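Local coordinates for major mite allergen Der p 23 (Dermatophagoides pteronyssinus, PDB 4ZCE), which is a secreted, peritrophin-like house dust mite allergen that binds IgE but does not bind chitin in vitro, at residues Y13-F23 against K34-E44. Residues are numbered along the deposited sequence; the frame is centred on the assembly and turned at random.
Sequences YFADPKDPHKF and KDCPGNTRWNE. With EDO (1,2-ethanediol), chain C.
Phe23 and Lys34 form an antiparallel hydrogen-bonded pair, exchanging two backbone bonds, and Cys36 N continues the pairing past the strand end by reaching His21 O at 2.8 Å; a separate backbone bond, from strand 42-43, runs from Trp42 N to Pro20 O, also at 2.8 Å. The turn at Asp19-Lys22 thus offers successive carbonyls to both arms of the loop that follows the hairpin.

The Phe23 ring is sandwiched between Trp42 and Lys34, covered on both faces. Trp42 takes one, its six-membered ring in an offset stack with centroids 4.3 Å apart and planes at 14°; Lys34 CB presses on the opposite face, 3.6 Å from the ring centroid. With CG between the backbone N and the carbonyl carbon (chi1 60°), Phe23 also sets its own CB over the indole. Cys36 SG approaches the phenyl ring obliquely, and its disulfide to Cys49 joins this cluster to strand 48-49. Such a small three-stranded antiparallel sheet, joined through the Cys36-Cys49 disulfide to a C-terminal two-stranded one, is the architecture of the peritrophin-A chitin-binding domain, and both segments lie within the region found important for IgE binding.

Ala15 CA comes to 3.5 Å from Trp42 CD1, and Tyr13 CB packs against CZ2 of the same indole. A water lying in the indole plane accepts from NE1 and donates to Tyr13 O. Nearer the surface, Asp19 OD1 accepts from both N and ND1 of His21, fixing an imidazole whose edge meets Thr40 O in plane; Pro20 CG lies over one face of the Arg41 guanidinium.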
loop_
_atom_site.group_PDB
_atom_site.type_symbol
_atom_site.label_atom_id
_atom_site.label_comp_id
_atom_site.label_asym_id
_atom_site.label_seq_id
_atom_site.Cartn_x
_atom_site.Cartn_y
_atom_site.Cartn_z
ATOM N N TYR A 13 -4.685 10.534 -0.483
ATOM C CA TYR A 13 -4.050 9.538 0.361
ATOM C C TYR A 13 -3.323 10.288 1.455
ATOM O O TYR A 13 -2.522 11.181 1.162
ATOM C CB TYR A 13 -3.028 8.726 -0.440
ATOM C CG TYR A 13 -3.650 7.797 -1.450
ATOM C CD1 TYR A 13 -4.158 8.284 -2.648
ATOM C CD2 TYR A 13 -3.736 6.436 -1.206
ATOM C CE1 TYR A 13 -4.749 7.428 -3.572
ATOM C CE2 TYR A 13 -4.326 5.573 -2.124
ATOM C CZ TYR A 13 -4.824 6.074 -3.300
ATOM O OH TYR A 13 -5.401 5.195 -4.191
ATOM N N PHE A 14 -3.601 9.933 2.708
ATOM C CA PHE A 14 -3.097 10.679 3.855
ATOM C C PHE A 14 -2.539 9.797 4.944
ATOM O O PHE A 14 -3.011 8.693 5.195
ATOM C CB PHE A 14 -4.208 11.554 4.429
ATOM C CG PHE A 14 -4.803 12.476 3.412
ATOM C CD1 PHE A 14 -4.199 13.682 3.129
ATOM C CD2 PHE A 14 -5.932 12.114 2.702
ATOM C CE1 PHE A 14 -4.734 14.518 2.174
ATOM C CE2 PHE A 14 -6.461 12.949 1.754
ATOM C CZ PHE A 14 -5.859 14.144 1.487
ATOM N N ALA A 15 -1.512 10.309 5.597
ATOM C CA ALA A 15 -0.882 9.601 6.684
ATOM C C ALA A 15 -1.855 9.365 7.826
ATOM O O ALA A 15 -2.767 10.166 8.066
ATOM C CB ALA A 15 0.299 10.383 7.180
ATOM N N ASP A 16 -1.633 8.259 8.527
ATOM C CA ASP A 16 -2.257 8.012 9.817
ATOM C C ASP A 16 -1.276 8.484 10.888
ATOM O O ASP A 16 -0.265 7.832 11.127
ATOM C CB ASP A 16 -2.561 6.522 9.987
ATOM C CG ASP A 16 -3.222 6.208 11.313
ATOM O OD1 ASP A 16 -3.269 7.103 12.185
ATOM O OD2 ASP A 16 -3.686 5.065 11.497
ATOM N N PRO A 17 -1.571 9.614 11.559
ATOM C CA PRO A 17 -0.637 10.124 12.571
ATOM C C PRO A 17 -0.414 9.186 13.769
ATOM O O PRO A 17 0.538 9.400 14.527
ATOM C CB PRO A 17 -1.292 11.441 13.027
ATOM C CG PRO A 17 -2.697 11.387 12.534
ATOM C CD PRO A 17 -2.700 10.530 11.326
ATOM N N LYS A 18 -1.255 8.166 13.928
ATOM C CA LYS A 18 -1.153 7.245 15.068
ATOM C C LYS A 18 -0.332 5.997 14.774
ATOM O O LYS A 18 0.082 5.288 15.695
ATOM C CB LYS A 18 -2.538 6.781 15.508
ATOM C CG LYS A 18 -3.392 7.855 16.180
ATOM C CD LYS A 18 -4.574 7.246 16.942
ATOM N N ASP A 19 -0.128 5.703 13.495
ATOM C CA ASP A 19 0.507 4.455 13.098
ATOM C C ASP A 19 1.226 4.632 11.758
ATOM O O ASP A 19 0.590 4.912 10.761
ATOM C CB ASP A 19 -0.558 3.364 12.999
ATOM C CG ASP A 19 0.018 1.987 12.829
ATOM O OD1 ASP A 19 1.148 1.845 12.298
ATOM O OD2 ASP A 19 -0.683 1.025 13.217
ATOM N N PRO A 20 2.560 4.487 11.733
ATOM C CA PRO A 20 3.286 4.681 10.473
ATOM C C PRO A 20 3.040 3.567 9.456
ATOM O O PRO A 20 3.497 3.680 8.320
ATOM C CB PRO A 20 4.748 4.660 10.917
ATOM C CG PRO A 20 4.748 3.766 12.122
ATOM C CD PRO A 20 3.464 4.068 12.827
ATOM N N HIS A 21 2.343 2.510 9.866
ATOM C CA HIS A 21 2.028 1.392 8.980
ATOM C C HIS A 21 0.658 1.537 8.325
ATOM O O HIS A 21 0.239 0.657 7.577
ATOM C CB HIS A 21 2.050 0.072 9.747
ATOM C CG HIS A 21 3.314 -0.148 10.512
ATOM N ND1 HIS A 21 3.392 0.035 11.874
ATOM C CD2 HIS A 21 4.552 -0.511 10.100
ATOM C CE1 HIS A 21 4.632 -0.216 12.275
ATOM N NE2 HIS A 21 5.352 -0.539 11.218
ATOM N N LYS A 22 -0.054 2.622 8.623
ATOM C CA LYS A 22 -1.420 2.774 8.129
ATOM C C LYS A 22 -1.567 4.104 7.414
ATOM O O LYS A 22 -0.686 4.958 7.462
ATOM C CB LYS A 22 -2.425 2.659 9.279
ATOM C CG LYS A 22 -2.361 1.298 9.988
ATOM C CD LYS A 22 -3.457 1.153 11.018
ATOM C CE LYS A 22 -3.380 -0.190 11.720
ATOM N NZ LYS A 22 -4.468 -0.375 12.696
ATOM N N PHE A 23 -2.690 4.256 6.722
ATOM C CA PHE A 23 -3.008 5.501 6.034
ATOM C C PHE A 23 -4.501 5.571 5.764
ATOM O O PHE A 23 -5.242 4.628 6.045
ATOM C CB PHE A 23 -2.197 5.616 4.729
ATOM C CG PHE A 23 -2.440 4.502 3.732
ATOM C CD1 PHE A 23 -1.837 3.270 3.886
ATOM C CD2 PHE A 23 -3.260 4.697 2.628
ATOM C CE1 PHE A 23 -2.051 2.252 2.963
ATOM C CE2 PHE A 23 -3.455 3.668 1.696
ATOM C CZ PHE A 23 -2.847 2.464 1.872
ATOM N N LYS A 34 -6.553 2.159 5.896
ATOM C CA LYS A 34 -5.842 1.066 5.220
ATOM C C LYS A 34 -4.530 0.711 5.907
ATOM O O LYS A 34 -3.938 1.530 6.611
ATOM C CB LYS A 34 -5.516 1.458 3.782
ATOM C CG LYS A 34 -6.722 1.582 2.858
ATOM C CD LYS A 34 -7.446 0.263 2.757
ATOM C CE LYS A 34 -8.206 0.160 1.461
ATOM N NZ LYS A 34 -9.018 -1.086 1.409
ATOM N N ASP A 35 -4.081 -0.526 5.676
ATOM C CA ASP A 35 -2.782 -1.021 6.146
ATOM C C ASP A 35 -1.781 -1.098 5.013
ATOM O O ASP A 35 -2.119 -1.509 3.912
ATOM C CB ASP A 35 -2.929 -2.437 6.698
ATOM C CG ASP A 35 -3.852 -2.503 7.887
ATOM O OD1 ASP A 35 -3.520 -1.896 8.916
ATOM O OD2 ASP A 35 -4.896 -3.181 7.798
ATOM N N CYS A 36 -0.536 -0.725 5.290
ATOM C CA CYS A 36 0.551 -1.023 4.372
ATOM C C CYS A 36 0.899 -2.499 4.485
ATOM O O CYS A 36 0.754 -3.093 5.553
ATOM C CB CYS A 36 1.791 -0.202 4.700
ATOM S SG CYS A 36 1.681 1.532 4.177
ATOM N N PRO A 37 1.432 -3.087 3.404
ATOM C CA PRO A 37 1.740 -4.524 3.391
ATOM C C PRO A 37 3.128 -4.848 3.950
ATOM O O PRO A 37 4.011 -3.997 3.953
ATOM C CB PRO A 37 1.716 -4.854 1.903
ATOM C CG PRO A 37 2.192 -3.587 1.267
ATOM C CD PRO A 37 1.590 -2.484 2.071
ATOM N N GLY A 38 3.337 -6.090 4.368
ATOM C CA GLY A 38 4.627 -6.477 4.923
ATOM C C GLY A 38 4.976 -5.606 6.112
ATOM O O GLY A 38 4.124 -5.342 6.959
ATOM N N ASN A 39 6.226 -5.170 6.181
ATOM C CA ASN A 39 6.631 -4.234 7.225
ATOM C C ASN A 39 6.788 -2.830 6.671
ATOM O O ASN A 39 7.456 -1.989 7.282
ATOM C CB ASN A 39 7.952 -4.671 7.872
ATOM C CG ASN A 39 7.806 -5.924 8.711
ATOM O OD1 ASN A 39 6.701 -6.295 9.125
ATOM N ND2 ASN A 39 8.935 -6.581 8.985
ATOM N N THR A 40 6.199 -2.569 5.508
ATOM C CA THR A 40 6.349 -1.246 4.919
ATOM C C THR A 40 5.621 -0.191 5.728
ATOM O O THR A 40 4.741 -0.494 6.536
ATOM C CB THR A 40 5.904 -1.172 3.426
ATOM O OG1 THR A 40 4.497 -1.415 3.305
ATOM C CG2 THR A 40 6.673 -2.184 2.595
ATOM N N ARG A 41 6.000 1.063 5.471
ATOM C CA ARG A 41 5.491 2.216 6.199
ATOM C C ARG A 41 5.022 3.278 5.216
ATOM O O ARG A 41 5.536 3.379 4.105
ATOM C CB ARG A 41 6.586 2.786 7.110
ATOM C CG ARG A 41 6.817 1.976 8.378
ATOM C CD ARG A 41 7.940 2.547 9.242
ATOM N NE ARG A 41 8.138 1.746 10.453
ATOM C CZ ARG A 41 8.505 2.233 11.637
ATOM N NH1 ARG A 41 8.719 3.535 11.801
ATOM N NH2 ARG A 41 8.642 1.413 12.667
ATOM N N TRP A 42 4.045 4.082 5.635
ATOM C CA TRP A 42 3.456 5.081 4.760
ATOM C C TRP A 42 4.464 6.166 4.482
ATOM O O TRP A 42 5.125 6.654 5.399
ATOM C CB TRP A 42 2.218 5.703 5.392
ATOM C CG TRP A 42 1.599 6.682 4.483
ATOM C CD1 TRP A 42 1.542 8.028 4.645
ATOM C CD2 TRP A 42 0.991 6.400 3.218
ATOM N NE1 TRP A 42 0.920 8.611 3.565
ATOM C CE2 TRP A 42 0.564 7.628 2.678
ATOM C CE3 TRP A 42 0.753 5.227 2.500
ATOM C CZ2 TRP A 42 -0.076 7.714 1.457
ATOM C CZ3 TRP A 42 0.111 5.315 1.297
ATOM C CH2 TRP A 42 -0.304 6.550 0.786
ATOM N N ASN A 43 4.593 6.508 3.209
ATOM C CA ASN A 43 5.514 7.533 2.724
ATOM C C ASN A 43 4.669 8.672 2.157
ATOM O O ASN A 43 4.138 8.580 1.049
ATOM C CB ASN A 43 6.433 6.896 1.667
ATOM C CG ASN A 43 7.361 7.897 0.976
ATOM O OD1 ASN A 43 7.199 9.108 1.078
ATOM N ND2 ASN A 43 8.331 7.374 0.242
ATOM N N GLU A 44 4.499 9.727 2.952
ATOM C CA GLU A 44 3.626 10.848 2.602
ATOM C C GLU A 44 4.028 11.502 1.289
ATOM O O GLU A 44 3.185 11.871 0.470
ATOM C CB GLU A 44 3.707 11.913 3.699
ATOM C CG GLU A 44 3.068 11.492 4.990
ATOM C CD GLU A 44 2.922 12.637 5.983
ATOM O OE1 GLU A 44 3.539 12.552 7.068
ATOM O OE2 GLU A 44 2.177 13.600 5.688
HETATM C C1 EDO C . -6.599 -0.473 9.704
HETATM O O1 EDO C . -6.867 0.071 10.984
HETATM C C2 EDO C . -6.659 -1.951 9.966
HETATM O O2 EDO C . -7.421 -2.490 8.910
HETATM O O HOH W 1 0.097 11.079 2.365
HETATM O O HOH W 2 -0.618 13.167 5.074
HETATM O O HOH W 3 5.215 6.287 8.066
#